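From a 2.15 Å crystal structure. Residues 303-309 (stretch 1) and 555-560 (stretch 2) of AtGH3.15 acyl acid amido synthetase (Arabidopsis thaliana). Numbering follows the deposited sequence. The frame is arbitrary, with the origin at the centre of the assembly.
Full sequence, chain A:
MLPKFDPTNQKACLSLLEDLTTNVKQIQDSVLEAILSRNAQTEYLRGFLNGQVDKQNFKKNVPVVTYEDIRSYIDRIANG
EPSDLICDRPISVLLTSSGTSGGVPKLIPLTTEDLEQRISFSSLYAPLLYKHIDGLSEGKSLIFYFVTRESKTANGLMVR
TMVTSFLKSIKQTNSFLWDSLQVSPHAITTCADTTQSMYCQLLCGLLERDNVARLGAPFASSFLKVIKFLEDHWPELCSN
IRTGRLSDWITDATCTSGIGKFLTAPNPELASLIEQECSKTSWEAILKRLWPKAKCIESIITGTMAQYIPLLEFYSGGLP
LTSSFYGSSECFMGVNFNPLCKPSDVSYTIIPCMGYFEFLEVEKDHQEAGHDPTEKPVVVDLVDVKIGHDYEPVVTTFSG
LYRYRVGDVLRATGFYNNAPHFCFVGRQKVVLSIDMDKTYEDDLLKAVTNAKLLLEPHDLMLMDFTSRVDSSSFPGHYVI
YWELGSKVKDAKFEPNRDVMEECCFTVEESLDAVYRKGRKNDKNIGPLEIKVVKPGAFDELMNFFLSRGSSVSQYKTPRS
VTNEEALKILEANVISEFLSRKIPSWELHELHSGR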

ATOM      1  N   GLY A 303      -7.467   2.728   3.618  1.00 35.38           N
ATOM      2  CA  GLY A 303      -8.169   2.127   2.497  1.00 32.29           C
ATOM      3  C   GLY A 303      -8.437   0.657   2.758  1.00 35.63           C
ATOM      4  O   GLY A 303      -8.854   0.267   3.851  1.00 33.64           O
ATOM      5  N   THR A 304      -8.168  -0.177   1.747  1.00 31.06           N
ATOM      6  CA  THR A 304      -8.361  -1.618   1.894  1.00 27.22           C
ATOM      7  C   THR A 304      -7.537  -2.176   3.048  1.00 29.90           C
ATOM      8  O   THR A 304      -7.962  -3.129   3.712  1.00 29.38           O
ATOM      9  N   MET A 305      -6.387  -1.561   3.345  1.00 26.77           N
ATOM     10  CA  MET A 305      -5.524  -2.098   4.388  1.00 32.25           C
ATOM     11  C   MET A 305      -6.068  -1.841   5.784  1.00 34.72           C
ATOM     12  O   MET A 305      -5.613  -2.486   6.737  1.00 27.43           O
ATOM     13  N   ALA A 306      -7.015  -0.908   5.932  1.00 28.41           N
ATOM     14  CA  ALA A 306      -7.605  -0.668   7.251  1.00 32.64           C
ATOM     15  C   ALA A 306      -8.237  -1.923   7.830  1.00 36.40           C
ATOM     16  O   ALA A 306      -8.374  -2.027   9.056  1.00 36.74           O
ATOM     17  N   GLN A 307      -8.608  -2.882   6.976  1.00 32.91           N
ATOM     18  CA  GLN A 307      -9.255  -4.104   7.435  1.00 26.91           C
ATOM     19  C   GLN A 307      -8.355  -4.930   8.348  1.00 34.24           C
ATOM     20  O   GLN A 307      -8.858  -5.663   9.204  1.00 29.34           O
ATOM     21  N   TYR A 308      -7.038  -4.849   8.166  1.00 27.14           N
ATOM     22  CA  TYR A 308      -6.092  -5.680   8.894  1.00 29.77           C
ATOM     23  C   TYR A 308      -5.634  -5.053  10.199  1.00 31.09           C
ATOM     24  O   TYR A 308      -4.850  -5.670  10.928  1.00 36.12           O
ATOM     25  N   ILE A 309      -6.104  -3.851  10.508  1.00 26.78           N
ATOM     26  CA  ILE A 309      -5.628  -3.168  11.708  1.00 32.86           C
ATOM     27  C   ILE A 309      -5.900  -3.985  12.980  1.00 35.85           C
ATOM     28  O   ILE A 309      -4.956  -4.164  13.763  1.00 34.63           O
ATOM     29  N   TYR A 555       1.409  -7.522  -3.666  1.00 32.51           N
ATOM     30  CA  TYR A 555       0.149  -8.258  -3.639  1.00 32.23           C
ATOM     31  C   TYR A 555      -0.784  -7.701  -2.570  1.00 32.98           C
ATOM     32  O   TYR A 555      -0.377  -7.475  -1.424  1.00 29.62           O
ATOM     33  N   LYS A 556      -2.045  -7.492  -2.950  1.00 28.18           N
ATOM     34  CA  LYS A 556      -3.122  -7.209  -2.017  1.00 28.10           C
ATOM     35  C   LYS A 556      -4.273  -8.144  -2.331  1.00 31.42           C
ATOM     36  O   LYS A 556      -4.530  -8.455  -3.495  1.00 29.11           O
ATOM     37  N   THR A 557      -4.976  -8.575  -1.298  1.00 24.49           N
ATOM     38  CA  THR A 557      -6.180  -9.353  -1.548  1.00 26.48           C
ATOM     39  C   THR A 557      -7.168  -8.534  -2.371  1.00 27.52           C
ATOM     40  O   THR A 557      -7.608  -7.470  -1.914  1.00 31.40           O
ATOM     41  N   PRO A 558      -7.498  -8.947  -3.591  1.00 30.49           N
ATOM     42  CA  PRO A 558      -8.514  -8.208  -4.355  1.00 30.92           C
ATOM     43  C   PRO A 558      -9.858  -8.350  -3.663  1.00 31.70           C
ATOM     44  O   PRO A 558     -10.196  -9.419  -3.150  1.00 32.88           O
ATOM     45  N   ARG A 559     -10.620  -7.268  -3.631  1.00 32.10           N
ATOM     46  CA  ARG A 559     -11.891  -7.302  -2.914  1.00 33.63           C
ATOM     47  C   ARG A 559     -13.039  -7.878  -3.739  1.00 37.16           C
ATOM     48  O   ARG A 559     -14.123  -8.103  -3.196  1.00 34.36           O
ATOM     49  N   SER A 560     -12.849  -8.099  -5.033  1.00 30.35           N
ATOM     50  CA  SER A 560     -13.747  -8.981  -5.764  1.00 37.87           C
ATOM     51  C   SER A 560     -12.937  -9.732  -6.808  1.00 37.76           C
ATOM     52  O   SER A 560     -11.881  -9.272  -7.247  1.00 39.31           O
TER

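Gly 303 has no side chain and makes no contact with stretch 2; its phi of 66° is a value that favours glycine, and its O accepts from Ala 306 N at 3.0 Å as the 3-10 segment 304-307 begins. Thr 304 follows with CB toward stretch 2 and chi1 at -170° (t). Its OG1 accepts a hydrogen bond from Arg 559 NE (2.7 Å, N-H...acceptor angle 134°) and a weak one from Arg 559 NH2 (3.0 Å, 123°), while Thr 304 O takes a better-aligned one from the same NH2 (3.1 Å, 144°). One threonine thus engages the guanidinium through side chain and backbone, with OG1 at the guanidinium edge, near its plane. Arg 559 reaches it with CB toward stretch 1 and chi1 to chi3 of m, m and t, and loses 83 Å² to the contact, more than any other residue here. Water 1 adds a bridge, 2.7 Å from Thr 304 OG1 and donating to Thr 557 O, also at 2.7 Å.

Met 305 points its CB sideways, yet its m, m, t side chain brings CE to 3.7 Å from Lys 556 CG, a purely aliphatic contact. Lys 556 points toward stretch 1 with chi1 off-well at -34°. Ala 306, also sideways, makes no contact.

Gln 307 is directed toward stretch 2 (chi1 and chi2 both m), but it packs through carbon: its CG lies 3.6 Å from Arg 559 NH2, while its amide is hydrogen-bonded elsewhere in the structure. Tyr 308 starts sideways; chi1 of -55° (m) carries the ring end inward, while chi2 of -80° only turns the ring about its axis. Its OH lies 3.4 Å from Arg 559 NH2, oblique to the guanidinium, and water 2 links that OH (2.7 Å) to Thr 557 N (2.9 Å), accepting from the amide. Ile 309 is out of reach.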

ATOM      1  CB  THR A 304      -8.011  -2.341   0.585  1.00 31.59           C
ATOM      2  OG1 THR A 304      -8.417  -3.721   0.666  1.00 27.92           O
ATOM      3  CG2 THR A 304      -6.490  -2.240   0.279  1.00 23.88           C
ATOM      4  CB  MET A 305      -4.116  -1.516   4.270  1.00 26.99           C
ATOM      5  CG  MET A 305      -3.363  -1.975   3.012  1.00 29.02           C
ATOM      6  SD  MET A 305      -3.320  -3.799   2.940  1.00 32.33           S
ATOM      7  CE  MET A 305      -3.001  -4.053   1.196  1.00 32.29           C
ATOM      8  CB  ALA A 306      -8.652   0.453   7.181  1.00 34.11           C
ATOM      9  CB  GLN A 307      -9.673  -4.956   6.237  1.00 32.28           C
ATOM     10  CG  GLN A 307     -10.784  -4.333   5.381  1.00 40.97           C
ATOM     11  CD  GLN A 307     -12.130  -4.245   6.112  1.00 50.16           C
ATOM     12  OE1 GLN A 307     -12.530  -5.168   6.842  1.00 46.68           O
ATOM     13  NE2 GLN A 307     -12.836  -3.135   5.906  1.00 40.99           N
ATOM     14  CB  TYR A 308      -4.879  -5.977   8.012  1.00 23.14           C
ATOM     15  CG  TYR A 308      -5.285  -6.591   6.684  1.00 31.15           C
ATOM     16  CD1 TYR A 308      -5.590  -7.944   6.585  1.00 23.08           C
ATOM     17  CD2 TYR A 308      -5.407  -5.797   5.530  1.00 35.33           C
ATOM     18  CE1 TYR A 308      -5.997  -8.499   5.360  1.00 32.75           C
ATOM     19  CE2 TYR A 308      -5.800  -6.338   4.299  1.00 27.16           C
ATOM     20  CZ  TYR A 308      -6.097  -7.682   4.219  1.00 32.48           C
ATOM     21  OH  TYR A 308      -6.494  -8.210   3.004  1.00 28.71           O
ATOM     22  CB  ILE A 309      -6.220  -1.742  11.773  1.00 31.40           C
ATOM     23  CG1 ILE A 309      -5.578  -0.845  10.720  1.00 31.10           C
ATOM     24  CG2 ILE A 309      -6.030  -1.135  13.156  1.00 31.53           C
ATOM     25  CD1 ILE A 309      -6.294   0.512  10.612  1.00 35.50           C
ATOM     26  CB  TYR A 555       0.378  -9.749  -3.391  1.00 29.73           C
ATOM     27  CG  TYR A 555      -0.930 -10.509  -3.348  1.00 28.32           C
ATOM     28  CD1 TYR A 555      -1.494 -11.023  -4.521  1.00 30.57           C
ATOM     29  CD2 TYR A 555      -1.620 -10.684  -2.149  1.00 25.35           C
ATOM     30  CE1 TYR A 555      -2.715 -11.710  -4.492  1.00 32.02           C
ATOM     31  CE2 TYR A 555      -2.833 -11.365  -2.112  1.00 28.29           C
ATOM     32  CZ  TYR A 555      -3.375 -11.878  -3.290  1.00 29.75           C
ATOM     33  OH  TYR A 555      -4.586 -12.561  -3.266  1.00 29.01           O
ATOM     34  CB  LYS A 556      -3.627  -5.756  -2.117  1.00 32.39           C
ATOM     35  CG  LYS A 556      -2.576  -4.716  -2.446  1.00 36.92           C
ATOM     36  CD  LYS A 556      -3.231  -3.348  -2.597  1.00 35.93           C
ATOM     37  CE  LYS A 556      -2.419  -2.428  -3.479  1.00 53.20           C
ATOM     38  NZ  LYS A 556      -2.096  -1.149  -2.805  1.00 59.12           N
ATOM     39  CB  THR A 557      -6.822  -9.796  -0.236  1.00 28.38           C
ATOM     40  OG1 THR A 557      -5.873 -10.572   0.512  1.00 29.59           O
ATOM     41  CG2 THR A 557      -8.050 -10.649  -0.528  1.00 23.90           C
ATOM     42  CB  PRO A 558      -8.511  -8.903  -5.721  1.00 29.09           C
ATOM     43  CG  PRO A 558      -8.123 -10.319  -5.386  1.00 33.12           C
ATOM     44  CD  PRO A 558      -7.148 -10.231  -4.226  1.00 31.67           C
ATOM     45  CB  ARG A 559     -12.246  -5.908  -2.420  1.00 30.77           C
ATOM     46  CG  ARG A 559     -11.256  -5.371  -1.420  1.00 28.63           C
ATOM     47  CD  ARG A 559     -10.879  -6.420  -0.388  1.00 26.40           C
ATOM     48  NE  ARG A 559     -10.127  -5.836   0.722  1.00 29.79           N
ATOM     49  CZ  ARG A 559      -9.630  -6.528   1.745  1.00 34.45           C
ATOM     50  NH1 ARG A 559      -9.787  -7.849   1.816  1.00 28.20           N
ATOM     51  NH2 ARG A 559      -8.982  -5.894   2.711  1.00 31.48           N
ATOM     52  CB  SER A 560     -14.909  -8.216  -6.410  1.00 39.81           C
ATOM     53  OG  SER A 560     -14.455  -7.480  -7.515  1.00 36.43           O
TER
HETATM   54  O   HOH W   1      -6.719  -5.552  -0.247  1.00 37.00           O
HETATM   55  O   HOH W   2      -4.680  -7.145   1.253  1.00 36.35           O